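Local coordinates for protein putative acid phosphatase WZB (Escherichia coli, PDB 2WMY) that probably catalyses removal of phosphate from phosphotyrosine in proteins, as a member of the low molecular weight phosphotyrosine protein phosphatase family, at residues 26-31 with 132-137; 22-27 with 53-58; 72-77 with 94-99; 10-15 with 76-81. The protein carries 1 engineered substitution. All coordinates share one frame; numbering follows the deposited sequence.

Contact 1 (26-31 with 132-137); sequences ERLLRR and SVYQLL
Arg31 and Tyr134 are joined through a water rather than directly. The water accepts from Arg31 NH1 at 2.8 Å and also hydrogen-bonds Tyr134 OH, lying at the edge of both flat groups, although the guanidinium and the phenol ring stand 90° apart. Apart from this water bridge, the contact is apolar. Leu28 divides its two methyls between two partners: CD2 comes to 3.6 Å from Tyr134 OH, meeting the phenol end of the ring obliquely, while CD1 rests 3.9 Å from Leu137 CB, close to the backbone carbonyl of that residue. With CG anti to the backbone N (chi1 -175°), the Tyr134 ring reaches across to helix 21-32. The two helices run in roughly the same direction, with local axes 11.3 Å apart and crossing at -35°, and they illustrate how this family packs its long C-terminal helix against the helix that follows the CX5R phosphate-binding loop. Were Leu28 cut back to an alanine, the Tyr134 ring would probably lose its CD2 contact, leaving the phenol end freer to shift and a gap beside Leu137. Elsewhere on helix 21-32, Arg27 NE forms a nearly straight salt bridge to Glu26 OE2 at 2.7 Å, onto the anti lone pair. The guanidinium of Arg30 lies with a face over that same oxygen, a long, weak ion pair in which no N-H points at it. Ser40 binds Glu26 OE1.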
loop_
_atom_site.group_PDB
_atom_site.type_symbol
_atom_site.label_atom_id
_atom_site.label_comp_id
_atom_site.label_asym_id
_atom_site.label_seq_id
_atom_site.Cartn_x
_atom_site.Cartn_y
_atom_site.Cartn_z
ATOM N N GLU A 26 2.189 0.185 -3.999
ATOM C CA GLU A 26 1.569 0.436 -5.299
ATOM C C GLU A 26 2.553 0.223 -6.438
ATOM O O GLU A 26 2.253 -0.485 -7.401
ATOM C CB GLU A 26 1.014 1.856 -5.356
ATOM C CG GLU A 26 0.746 2.397 -6.745
ATOM C CD GLU A 26 0.486 3.907 -6.731
ATOM O OE1 GLU A 26 -0.501 4.343 -6.093
ATOM O OE2 GLU A 26 1.273 4.658 -7.349
ATOM N N ARG A 27 3.729 0.836 -6.323
ATOM C CA ARG A 27 4.703 0.818 -7.413
ATOM C C ARG A 27 5.331 -0.566 -7.586
ATOM O O ARG A 27 5.620 -0.991 -8.706
ATOM C CB ARG A 27 5.784 1.894 -7.205
ATOM C CG ARG A 27 5.247 3.324 -7.161
ATOM C CD ARG A 27 4.608 3.736 -8.480
ATOM N NE ARG A 27 3.817 4.957 -8.337
ATOM C CZ ARG A 27 4.199 6.158 -8.769
ATOM N NH1 ARG A 27 5.360 6.307 -9.393
ATOM N NH2 ARG A 27 3.415 7.214 -8.580
ATOM N N LEU A 28 5.543 -1.265 -6.473
ATOM C CA LEU A 28 6.037 -2.636 -6.534
ATOM C C LEU A 28 5.043 -3.516 -7.298
ATOM O O LEU A 28 5.423 -4.258 -8.212
ATOM C CB LEU A 28 6.295 -3.185 -5.122
ATOM C CG LEU A 28 7.509 -2.607 -4.372
ATOM C CD1 LEU A 28 7.487 -2.999 -2.893
ATOM C CD2 LEU A 28 8.821 -3.041 -5.032
ATOM N N LEU A 29 3.766 -3.421 -6.941
ATOM C CA LEU A 29 2.749 -4.250 -7.586
ATOM C C LEU A 29 2.582 -3.926 -9.069
ATOM O O LEU A 29 2.369 -4.833 -9.874
ATOM C CB LEU A 29 1.405 -4.157 -6.857
ATOM C CG LEU A 29 1.299 -4.896 -5.520
ATOM C CD1 LEU A 29 -0.010 -4.564 -4.815
ATOM C CD2 LEU A 29 1.433 -6.387 -5.730
ATOM N N ARG A 30 2.684 -2.647 -9.435
ATOM C CA ARG A 30 2.547 -2.254 -10.842
ATOM C C ARG A 30 3.651 -2.899 -11.663
ATOM O O ARG A 30 3.423 -3.389 -12.763
ATOM C CB ARG A 30 2.624 -0.736 -11.009
ATOM C CG ARG A 30 1.403 0.025 -10.553
ATOM C CD ARG A 30 1.580 1.511 -10.818
ATOM N NE ARG A 30 0.431 2.292 -10.373
ATOM C CZ ARG A 30 0.357 3.616 -10.452
ATOM N NH1 ARG A 30 1.368 4.307 -10.960
ATOM N NH2 ARG A 30 -0.727 4.249 -10.030
ATOM N N ARG A 31 4.853 -2.870 -11.103
ATOM C CA ARG A 31 6.034 -3.513 -11.656
ATOM C C ARG A 31 5.760 -4.977 -12.009
ATOM O O ARG A 31 6.187 -5.469 -13.055
ATOM C CB ARG A 31 7.112 -3.468 -10.583
ATOM C CG ARG A 31 8.528 -3.235 -11.026
ATOM C CD ARG A 31 9.429 -3.439 -9.811
ATOM N NE ARG A 31 10.667 -2.675 -9.863
ATOM C CZ ARG A 31 11.627 -2.760 -8.947
ATOM N NH1 ARG A 31 11.484 -3.585 -7.916
ATOM N NH2 ARG A 31 12.727 -2.028 -9.062
ATOM N N SER A 132 13.960 -1.952 6.168
ATOM C CA SER A 132 13.228 -3.091 6.682
ATOM C C SER A 132 11.802 -3.119 6.126
ATOM O O SER A 132 11.362 -4.126 5.585
ATOM C CB SER A 132 13.239 -3.062 8.214
ATOM O OG SER A 132 12.364 -4.030 8.754
ATOM N N VAL A 133 11.091 -2.003 6.226
ATOM C CA VAL A 133 9.749 -1.919 5.656
ATOM C C VAL A 133 9.739 -2.158 4.141
ATOM O O VAL A 133 8.856 -2.845 3.626
ATOM C CB VAL A 133 9.062 -0.584 6.004
ATOM C CG1 VAL A 133 7.717 -0.470 5.292
ATOM C CG2 VAL A 133 8.874 -0.476 7.508
ATOM N N TYR A 134 10.723 -1.608 3.432
ATOM C CA TYR A 134 10.830 -1.854 1.996
ATOM C C TYR A 134 10.909 -3.346 1.673
ATOM O O TYR A 134 10.206 -3.843 0.782
ATOM C CB TYR A 134 12.044 -1.151 1.381
ATOM C CG TYR A 134 12.074 -1.306 -0.124
ATOM C CD1 TYR A 134 11.422 -0.395 -0.945
ATOM C CD2 TYR A 134 12.705 -2.390 -0.722
ATOM C CE1 TYR A 134 11.430 -0.533 -2.328
ATOM C CE2 TYR A 134 12.717 -2.539 -2.099
ATOM C CZ TYR A 134 12.074 -1.604 -2.898
ATOM O OH TYR A 134 12.071 -1.738 -4.268
ATOM N N GLN A 135 11.786 -4.054 2.381
ATOM C CA GLN A 135 11.949 -5.482 2.141
ATOM C C GLN A 135 10.646 -6.239 2.388
ATOM O O GLN A 135 10.272 -7.109 1.613
ATOM C CB GLN A 135 13.077 -6.071 2.991
ATOM C CG GLN A 135 13.211 -7.582 2.805
ATOM C CD GLN A 135 14.261 -8.202 3.703
ATOM O OE1 GLN A 135 15.399 -7.735 3.764
ATOM N NE2 GLN A 135 13.885 -9.260 4.406
ATOM N N LEU A 136 9.955 -5.899 3.469
ATOM C CA LEU A 136 8.680 -6.532 3.774
ATOM C C LEU A 136 7.650 -6.283 2.673
ATOM O O LEU A 136 6.937 -7.194 2.269
ATOM C CB LEU A 136 8.148 -6.039 5.113
ATOM C CG LEU A 136 8.834 -6.550 6.379
ATOM C CD1 LEU A 136 8.293 -5.796 7.586
ATOM C CD2 LEU A 136 8.659 -8.070 6.553
ATOM N N LEU A 137 7.568 -5.042 2.200
ATOM C CA LEU A 137 6.639 -4.702 1.127
ATOM C C LEU A 137 6.986 -5.456 -0.148
ATOM O O LEU A 137 6.108 -5.879 -0.904
ATOM C CB LEU A 137 6.642 -3.192 0.869
ATOM C CG LEU A 137 5.802 -2.364 1.850
ATOM C CD1 LEU A 137 5.911 -0.887 1.540
ATOM C CD2 LEU A 137 4.345 -2.799 1.811
HETATM O O HOH W 1 13.241 -3.823 -5.741
#

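Contact 2 (22-27 with 53-58); sequences SPIGER and ESAIRV
Ala55, against which Ile24 packs, donates a weak hydrogen bond from its backbone N to Asp52 OD2, and the same carboxylate oxygen also accepts from Ser54 N. Two backbone N-H groups thus grip one oxygen at the start of helix 53-61, where a negative charge would be expected to interact favourably with the helix dipole. Across the contact the touching groups are all carbon or carbonyl. Ile24 meets the helix with CD1 alone: this methyl lies 4.1 Å from Ala55 CB and 4.0 Å from Val58 CG1, and is equally close to the carbonyl oxygen of Ala55. CG1 sits anti to the carbonyl carbon (chi1 -72°), and the extended second torsion (174°) carries the methyl outward to this meeting point. The side chains of Ile24 and Val58 cross at about a right angle. Small Ala55 allows close approach, its CA being 7.6 Å from that of Ile24. The pair joins helix 21-32, which directly follows the phosphate-binding loop of the phosphatase fold, to helix 53-61. Tyr134 and Leu137 of helix 127-147 close over the same hydrophobic patch, Tyr134 touching both Ile24 and Val58. Arg57, also on helix 53-61, forms a salt bridge with Asp127.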
loop_
_atom_site.group_PDB
_atom_site.type_symbol
_atom_site.label_atom_id
_atom_site.label_comp_id
_atom_site.label_asym_id
_atom_site.label_seq_id
_atom_site.Cartn_x
_atom_site.Cartn_y
_atom_site.Cartn_z
ATOM N N SER A 22 1.999 2.703 1.228
ATOM C CA SER A 22 1.195 2.403 0.036
ATOM C C SER A 22 1.832 2.878 -1.282
ATOM O O SER A 22 1.783 2.164 -2.287
ATOM C CB SER A 22 -0.289 2.807 0.179
ATOM O OG SER A 22 -0.485 4.186 0.436
ATOM N N PRO A 23 2.477 4.053 -1.282
ATOM C CA PRO A 23 3.085 4.441 -2.562
ATOM C C PRO A 23 4.131 3.419 -3.000
ATOM O O PRO A 23 4.312 3.168 -4.187
ATOM C CB PRO A 23 3.762 5.782 -2.255
ATOM C CG PRO A 23 3.224 6.226 -0.945
ATOM C CD PRO A 23 2.782 5.007 -0.203
ATOM N N ILE A 24 4.828 2.845 -2.031
ATOM C CA ILE A 24 5.835 1.838 -2.327
ATOM C C ILE A 24 5.180 0.514 -2.737
ATOM O O ILE A 24 5.577 -0.108 -3.717
ATOM C CB ILE A 24 6.785 1.653 -1.135
ATOM C CG1 ILE A 24 7.704 2.875 -1.026
ATOM C CG2 ILE A 24 7.586 0.372 -1.286
ATOM C CD1 ILE A 24 8.602 2.869 0.212
ATOM N N GLY A 25 4.152 0.107 -1.999
ATOM C CA GLY A 25 3.398 -1.091 -2.333
ATOM C C GLY A 25 2.756 -0.982 -3.703
ATOM O O GLY A 25 2.780 -1.930 -4.483
ATOM N N GLU A 26 2.189 0.185 -3.999
ATOM C CA GLU A 26 1.569 0.436 -5.299
ATOM C C GLU A 26 2.553 0.223 -6.438
ATOM O O GLU A 26 2.253 -0.485 -7.401
ATOM C CB GLU A 26 1.014 1.856 -5.356
ATOM C CG GLU A 26 0.746 2.397 -6.745
ATOM C CD GLU A 26 0.486 3.907 -6.731
ATOM O OE1 GLU A 26 -0.501 4.343 -6.093
ATOM O OE2 GLU A 26 1.273 4.658 -7.349
ATOM N N ARG A 27 3.729 0.836 -6.323
ATOM C CA ARG A 27 4.703 0.818 -7.413
ATOM C C ARG A 27 5.331 -0.566 -7.586
ATOM O O ARG A 27 5.620 -0.991 -8.706
ATOM C CB ARG A 27 5.784 1.894 -7.205
ATOM C CG ARG A 27 5.247 3.324 -7.161
ATOM C CD ARG A 27 4.608 3.736 -8.480
ATOM N NE ARG A 27 3.817 4.957 -8.337
ATOM C CZ ARG A 27 4.199 6.158 -8.769
ATOM N NH1 ARG A 27 5.360 6.307 -9.393
ATOM N NH2 ARG A 27 3.415 7.214 -8.580
ATOM N N GLU A 53 10.323 11.819 1.945
ATOM C CA GLU A 53 11.723 11.846 1.519
ATOM C C GLU A 53 12.456 10.527 1.801
ATOM O O GLU A 53 13.198 10.028 0.952
ATOM C CB GLU A 53 12.451 13.011 2.188
ATOM C CG GLU A 53 13.827 13.299 1.633
ATOM C CD GLU A 53 14.268 14.722 1.921
ATOM O OE1 GLU A 53 13.450 15.645 1.706
ATOM O OE2 GLU A 53 15.425 14.917 2.362
ATOM N N SER A 54 12.250 9.967 2.992
ATOM C CA SER A 54 12.883 8.697 3.347
ATOM C C SER A 54 12.314 7.538 2.519
ATOM O O SER A 54 13.022 6.574 2.206
ATOM C CB SER A 54 12.734 8.416 4.845
ATOM O OG SER A 54 13.492 9.346 5.601
ATOM N N ALA A 55 11.036 7.643 2.160
ATOM C CA ALA A 55 10.407 6.640 1.302
ATOM C C ALA A 55 11.035 6.664 -0.083
ATOM O O ALA A 55 11.304 5.619 -0.669
ATOM C CB ALA A 55 8.915 6.876 1.207
ATOM N N ILE A 56 11.259 7.867 -0.602
ATOM C CA ILE A 56 11.936 8.039 -1.886
ATOM C C ILE A 56 13.392 7.563 -1.838
ATOM O O ILE A 56 13.886 6.979 -2.798
ATOM C CB ILE A 56 11.893 9.507 -2.361
ATOM C CG1 ILE A 56 10.447 9.954 -2.553
ATOM C CG2 ILE A 56 12.680 9.677 -3.657
ATOM C CD1 ILE A 56 10.286 11.416 -2.824
ATOM N N ARG A 57 14.077 7.813 -0.725
ATOM C CA ARG A 57 15.445 7.322 -0.553
ATOM C C ARG A 57 15.522 5.800 -0.662
ATOM O O ARG A 57 16.266 5.267 -1.490
ATOM C CB ARG A 57 16.037 7.756 0.790
ATOM C CG ARG A 57 16.976 8.940 0.700
ATOM C CD ARG A 57 17.991 8.940 1.842
ATOM N NE ARG A 57 17.351 8.792 3.144
ATOM C CZ ARG A 57 16.682 9.762 3.759
ATOM N NH1 ARG A 57 16.562 10.956 3.190
ATOM N NH2 ARG A 57 16.128 9.536 4.942
ATOM N N VAL A 58 14.759 5.100 0.172
ATOM C CA VAL A 58 14.831 3.645 0.180
ATOM C C VAL A 58 14.377 3.071 -1.148
ATOM O O VAL A 58 14.897 2.054 -1.599
ATOM C CB VAL A 58 14.062 2.993 1.353
ATOM C CG1 VAL A 58 12.545 3.017 1.117
ATOM C CG2 VAL A 58 14.560 1.557 1.562
#

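Contact 3 (72-77 with 94-99); sequences TKFTSA and EQISRI
The Phe74 ring receives the CD1 methyl of Ile96 over one face. That methyl is 3.9 Å from the ring centroid and 29° off the ring normal, a CH-pi contact, and it sits nearer the outer end of the ring, its closest approach being 3.5 Å to Phe74 CZ. Ile99 comes in differently: its CG2 branch lies 4.1 Å from Phe74 CE2, obliquely to the ring. The two isoleucines therefore meet one ring with different branches, the delta methyl of one and the beta-branch methyl of the other. In Ile96 both side-chain torsions are near -60° (chi1 -56°, chi2 -62°), a bend that swings CD1 onto the aromatic face, and the side chains of Phe74 and Ile96 cross at about a right angle. On the CE1 side the ring turns to the sheet, where Ile14, Leu12 and Leu85 touch the phenyl group. Without the ring, as with a serine at Phe74, the Ile96 methyl is likely to lose the face it packs on, and a gap would open between helix 90-99 and the strands. The remaining touch is a van der Waals one, Ser76 CB standing 3.7 Å from the carbonyl oxygen of Ile99. Next to it Thr75 is the N-cap of the short helix 76-79, its OG1 binding Leu78 N and fixing the turn from the extended chain into that helix. A loop phenylalanine here wedges between a parallel sheet and helix 90-99, the crossover helix of the beta-alpha-beta unit that links strands 84-87 and 107-109.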
loop_
_atom_site.group_PDB
_atom_site.type_symbol
_atom_site.label_atom_id
_atom_site.label_comp_id
_atom_site.label_asym_id
_atom_site.label_seq_id
_atom_site.Cartn_x
_atom_site.Cartn_y
_atom_site.Cartn_z
ATOM N N THR A 72 -3.357 10.784 -1.189
ATOM C CA THR A 72 -4.784 10.682 -1.491
ATOM C C THR A 72 -5.560 10.094 -0.321
ATOM O O THR A 72 -5.135 9.114 0.291
ATOM C CB THR A 72 -5.027 9.794 -2.721
ATOM O OG1 THR A 72 -4.333 10.335 -3.852
ATOM C CG2 THR A 72 -6.519 9.675 -3.038
ATOM N N LYS A 73 -6.701 10.701 -0.016
ATOM C CA LYS A 73 -7.526 10.277 1.110
ATOM C C LYS A 73 -8.369 9.071 0.735
ATOM O O LYS A 73 -9.017 9.074 -0.310
ATOM C CB LYS A 73 -8.444 11.422 1.548
ATOM C CG LYS A 73 -9.402 11.074 2.673
ATOM C CD LYS A 73 -8.652 10.778 3.958
ATOM C CE LYS A 73 -9.609 10.624 5.137
ATOM N NZ LYS A 73 -10.269 11.910 5.505
ATOM N N PHE A 74 -8.360 8.044 1.583
ATOM C CA PHE A 74 -9.238 6.894 1.387
ATOM C C PHE A 74 -10.692 7.213 1.742
ATOM O O PHE A 74 -10.969 7.810 2.787
ATOM C CB PHE A 74 -8.783 5.690 2.212
ATOM C CG PHE A 74 -9.738 4.527 2.144
ATOM C CD1 PHE A 74 -9.658 3.611 1.113
ATOM C CD2 PHE A 74 -10.735 4.369 3.095
ATOM C CE1 PHE A 74 -10.547 2.536 1.043
ATOM C CE2 PHE A 74 -11.624 3.305 3.024
ATOM C CZ PHE A 74 -11.524 2.383 1.999
ATOM N N THR A 75 -11.615 6.804 0.877
ATOM C CA THR A 75 -13.046 7.015 1.105
ATOM C C THR A 75 -13.833 5.798 0.634
ATOM O O THR A 75 -13.345 5.020 -0.182
ATOM C CB THR A 75 -13.584 8.245 0.337
ATOM O OG1 THR A 75 -13.549 7.982 -1.072
ATOM C CG2 THR A 75 -12.762 9.518 0.656
ATOM N N SER A 76 -15.059 5.647 1.125
ATOM C CA SER A 76 -15.912 4.551 0.672
ATOM C C SER A 76 -16.150 4.646 -0.831
ATOM O O SER A 76 -16.199 3.635 -1.522
ATOM C CB SER A 76 -17.246 4.554 1.408
ATOM O OG SER A 76 -18.012 5.674 1.016
ATOM N N ALA A 77 -16.284 5.870 -1.335
ATOM C CA ALA A 77 -16.562 6.085 -2.750
ATOM C C ALA A 77 -15.409 5.592 -3.615
ATOM O O ALA A 77 -15.623 4.988 -4.659
ATOM C CB ALA A 77 -16.840 7.568 -3.018
ATOM N N GLU A 94 -10.165 -2.459 10.801
ATOM C CA GLU A 94 -11.300 -1.919 11.532
ATOM C C GLU A 94 -11.681 -0.527 11.036
ATOM O O GLU A 94 -12.830 -0.112 11.163
ATOM C CB GLU A 94 -11.028 -1.901 13.035
ATOM C CG GLU A 94 -12.268 -2.204 13.856
ATOM C CD GLU A 94 -13.039 -3.408 13.318
ATOM O OE1 GLU A 94 -12.410 -4.462 13.069
ATOM O OE2 GLU A 94 -14.274 -3.299 13.143
ATOM N N GLN A 95 -10.716 0.193 10.472
ATOM C CA GLN A 95 -10.994 1.509 9.917
ATOM C C GLN A 95 -11.750 1.390 8.597
ATOM O O GLN A 95 -12.597 2.226 8.286
ATOM C CB GLN A 95 -9.708 2.314 9.741
ATOM C CG GLN A 95 -9.178 2.904 11.044
ATOM C CD GLN A 95 -7.759 3.403 10.919
ATOM O OE1 GLN A 95 -6.860 2.655 10.544
ATOM N NE2 GLN A 95 -7.550 4.674 11.232
ATOM N N ILE A 96 -11.448 0.348 7.826
ATOM C CA ILE A 96 -12.221 0.046 6.624
ATOM C C ILE A 96 -13.661 -0.354 6.970
ATOM O O ILE A 96 -14.609 0.118 6.347
ATOM C CB ILE A 96 -11.577 -1.071 5.786
ATOM C CG1 ILE A 96 -10.136 -0.716 5.419
ATOM C CG2 ILE A 96 -12.385 -1.319 4.523
ATOM C CD1 ILE A 96 -10.010 0.525 4.578
ATOM N N SER A 97 -13.831 -1.212 7.970
ATOM C CA SER A 97 -15.180 -1.600 8.384
ATOM C C SER A 97 -15.988 -0.374 8.788
ATOM O O SER A 97 -17.177 -0.270 8.496
ATOM C CB SER A 97 -15.136 -2.597 9.543
ATOM O OG SER A 97 -14.570 -3.828 9.131
ATOM N N ARG A 98 -15.320 0.554 9.464
ATOM C CA ARG A 98 -15.955 1.749 10.006
ATOM C C ARG A 98 -16.260 2.779 8.917
ATOM O O ARG A 98 -17.297 3.437 8.948
ATOM C CB ARG A 98 -15.046 2.361 11.077
ATOM C CG ARG A 98 -15.595 3.586 11.773
ATOM C CD ARG A 98 -14.585 4.108 12.786
ATOM N NE ARG A 98 -15.002 5.367 13.398
ATOM C CZ ARG A 98 -14.242 6.082 14.225
ATOM N NH1 ARG A 98 -13.022 5.661 14.539
ATOM N NH2 ARG A 98 -14.698 7.217 14.741
ATOM N N ILE A 99 -15.351 2.913 7.957
ATOM C CA ILE A 99 -15.494 3.899 6.886
ATOM C C ILE A 99 -16.219 3.340 5.665
ATOM O O ILE A 99 -17.031 4.028 5.050
ATOM C CB ILE A 99 -14.123 4.442 6.429
ATOM C CG1 ILE A 99 -13.416 5.156 7.586
ATOM C CG2 ILE A 99 -14.296 5.382 5.249
ATOM C CD1 ILE A 99 -11.935 5.418 7.350
#

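Contact 4 (10-15 with 76-81); sequences SILVIC and SALARQ
Leu12 and Leu78 supply the apolar part of the contact. Their side chains cross at a slant, with Leu12 CD2 at 4.2 Å from Leu78 CG and Leu12 CD1 equally far from Leu78 CD2. In both, CG lies trans to the backbone N and beside the carbonyl carbon (chi1 -174° in Leu12, -178° in Leu78), and the branched ends meet across the gap between strand and helix. Leu12 CD2 also comes within 4.4 Å of Ala79 CA, a marginal touch.

The second kind of contact is a carbon-to-carbonyl touch: Ser10 CB stands 3.6 Å from Gln81 O, a van der Waals approach with no hydrogen bond between the two segments. That carbonyl is instead taken by Lys37 NZ, while Ser10 N finds an acceptor in Asp83 OD2, and Ala79 O binds Lys106 NZ.

Strand 10-15 is a central strand of the parallel sheet, hydrogen-bonded to 37-42 on one edge and to 84-87 on the other. The short helix 76-79 packs on the face carrying Leu12, with Leu78 also touching Ala41, whereas Val13 points to the other face and meets helix 21-32; Cys15, the predicted nucleophile, ends the strand away from this contact.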
loop_
_atom_site.group_PDB
_atom_site.type_symbol
_atom_site.label_atom_id
_atom_site.label_comp_id
_atom_site.label_asym_id
_atom_site.label_seq_id
_atom_site.Cartn_x
_atom_site.Cartn_y
_atom_site.Cartn_z
ATOM N N SER A 10 -8.666 -4.692 -10.352
ATOM C CA SER A 10 -8.324 -3.406 -9.756
ATOM C C SER A 10 -7.818 -3.600 -8.331
ATOM O O SER A 10 -8.417 -4.345 -7.552
ATOM C CB SER A 10 -9.549 -2.492 -9.738
ATOM O OG SER A 10 -10.225 -2.520 -10.985
ATOM N N ILE A 11 -6.720 -2.931 -7.989
ATOM C CA ILE A 11 -6.168 -3.016 -6.636
ATOM C C ILE A 11 -5.944 -1.640 -5.997
ATOM O O ILE A 11 -5.298 -0.761 -6.586
ATOM C CB ILE A 11 -4.840 -3.799 -6.600
ATOM C CG1 ILE A 11 -4.990 -5.175 -7.252
ATOM C CG2 ILE A 11 -4.345 -3.952 -5.165
ATOM C CD1 ILE A 11 -3.688 -5.959 -7.264
ATOM N N LEU A 12 -6.484 -1.459 -4.794
ATOM C CA LEU A 12 -6.239 -0.249 -4.015
ATOM C C LEU A 12 -5.336 -0.577 -2.829
ATOM O O LEU A 12 -5.722 -1.330 -1.931
ATOM C CB LEU A 12 -7.559 0.366 -3.527
ATOM C CG LEU A 12 -7.454 1.730 -2.821
ATOM C CD1 LEU A 12 -6.916 2.822 -3.757
ATOM C CD2 LEU A 12 -8.797 2.147 -2.243
ATOM N N VAL A 13 -4.129 -0.019 -2.833
ATOM C CA VAL A 13 -3.187 -0.204 -1.732
ATOM C C VAL A 13 -3.347 0.890 -0.673
ATOM O O VAL A 13 -3.341 2.077 -0.983
ATOM C CB VAL A 13 -1.733 -0.225 -2.245
ATOM C CG1 VAL A 13 -0.768 -0.528 -1.104
ATOM C CG2 VAL A 13 -1.586 -1.258 -3.358
ATOM N N ILE A 14 -3.475 0.500 0.588
ATOM C CA ILE A 14 -3.823 1.476 1.612
ATOM C C ILE A 14 -2.949 1.447 2.861
ATOM O O ILE A 14 -2.718 0.384 3.457
ATOM C CB ILE A 14 -5.292 1.299 2.050
ATOM C CG1 ILE A 14 -6.218 1.328 0.827
ATOM C CG2 ILE A 14 -5.667 2.362 3.080
ATOM C CD1 ILE A 14 -7.597 0.792 1.090
ATOM N N CYS A 15 -2.473 2.628 3.258
ATOM C CA CYS A 15 -1.815 2.798 4.544
ATOM C C CYS A 15 -2.467 3.944 5.311
ATOM O O CYS A 15 -3.683 4.161 5.224
ATOM C CB CYS A 15 -0.294 3.006 4.397
ATOM S SG CYS A 15 0.265 4.467 3.466
ATOM N N SER A 76 -15.059 5.647 1.125
ATOM C CA SER A 76 -15.912 4.551 0.672
ATOM C C SER A 76 -16.150 4.646 -0.831
ATOM O O SER A 76 -16.199 3.635 -1.522
ATOM C CB SER A 76 -17.246 4.554 1.408
ATOM O OG SER A 76 -18.012 5.674 1.016
ATOM N N ALA A 77 -16.284 5.870 -1.335
ATOM C CA ALA A 77 -16.562 6.085 -2.750
ATOM C C ALA A 77 -15.409 5.592 -3.615
ATOM O O ALA A 77 -15.623 4.988 -4.659
ATOM C CB ALA A 77 -16.840 7.568 -3.018
ATOM N N LEU A 78 -14.186 5.870 -3.178
ATOM C CA LEU A 78 -12.994 5.432 -3.893
ATOM C C LEU A 78 -12.907 3.920 -3.921
ATOM O O LEU A 78 -12.515 3.330 -4.928
ATOM C CB LEU A 78 -11.740 5.976 -3.213
ATOM C CG LEU A 78 -10.424 5.616 -3.895
ATOM C CD1 LEU A 78 -10.423 6.092 -5.350
ATOM C CD2 LEU A 78 -9.260 6.223 -3.124
ATOM N N ALA A 79 -13.255 3.294 -2.803
ATOM C CA ALA A 79 -13.128 1.848 -2.676
ATOM C C ALA A 79 -13.971 1.153 -3.740
ATOM O O ALA A 79 -13.630 0.072 -4.210
ATOM C CB ALA A 79 -13.543 1.399 -1.277
ATOM N N ARG A 80 -15.055 1.811 -4.131
ATOM C CA ARG A 80 -16.014 1.270 -5.087
ATOM C C ARG A 80 -15.387 0.989 -6.450
ATOM O O ARG A 80 -15.900 0.177 -7.216
ATOM C CB ARG A 80 -17.178 2.245 -5.233
ATOM C CG ARG A 80 -18.502 1.611 -5.569
ATOM C CD ARG A 80 -19.620 2.441 -4.966
ATOM N NE ARG A 80 -19.593 2.363 -3.509
ATOM C CZ ARG A 80 -19.887 3.372 -2.700
ATOM N NH1 ARG A 80 -20.218 4.556 -3.203
ATOM N NH2 ARG A 80 -19.836 3.202 -1.385
ATOM N N GLN A 81 -14.273 1.653 -6.744
ATOM C CA GLN A 81 -13.626 1.514 -8.044
ATOM C C GLN A 81 -12.565 0.416 -8.058
ATOM O O GLN A 81 -11.873 0.230 -9.057
ATOM C CB GLN A 81 -12.979 2.833 -8.459
ATOM C CG GLN A 81 -13.876 4.041 -8.323
ATOM C CD GLN A 81 -13.084 5.331 -8.306
ATOM O OE1 GLN A 81 -11.902 5.353 -8.662
ATOM N NE2 GLN A 81 -13.727 6.414 -7.884
#

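The four contacts form two clusters on opposite sides of the chain's centre. Contacts 1 and 2 share helix 21-32, their centres 8 Å apart, and Ile24, Tyr134, Leu137 and Val58 pack together where they join. Contacts 3 and 4 share helix 76-79, also with centres 8 Å apart, and meet through Phe74. The centres of contacts in different clusters lie 17 to 22 Å apart, and strand 10-15 links the two groups: its Val13 touches Leu29 and its Cys15 lies against Ser22. Along the chain, contact 2 closes before contact 3 opens, contact 3 is nested within contact 1, and contacts 1 and 4 cross. Helices thus cover both faces of the sheet around the predicted active-site loop.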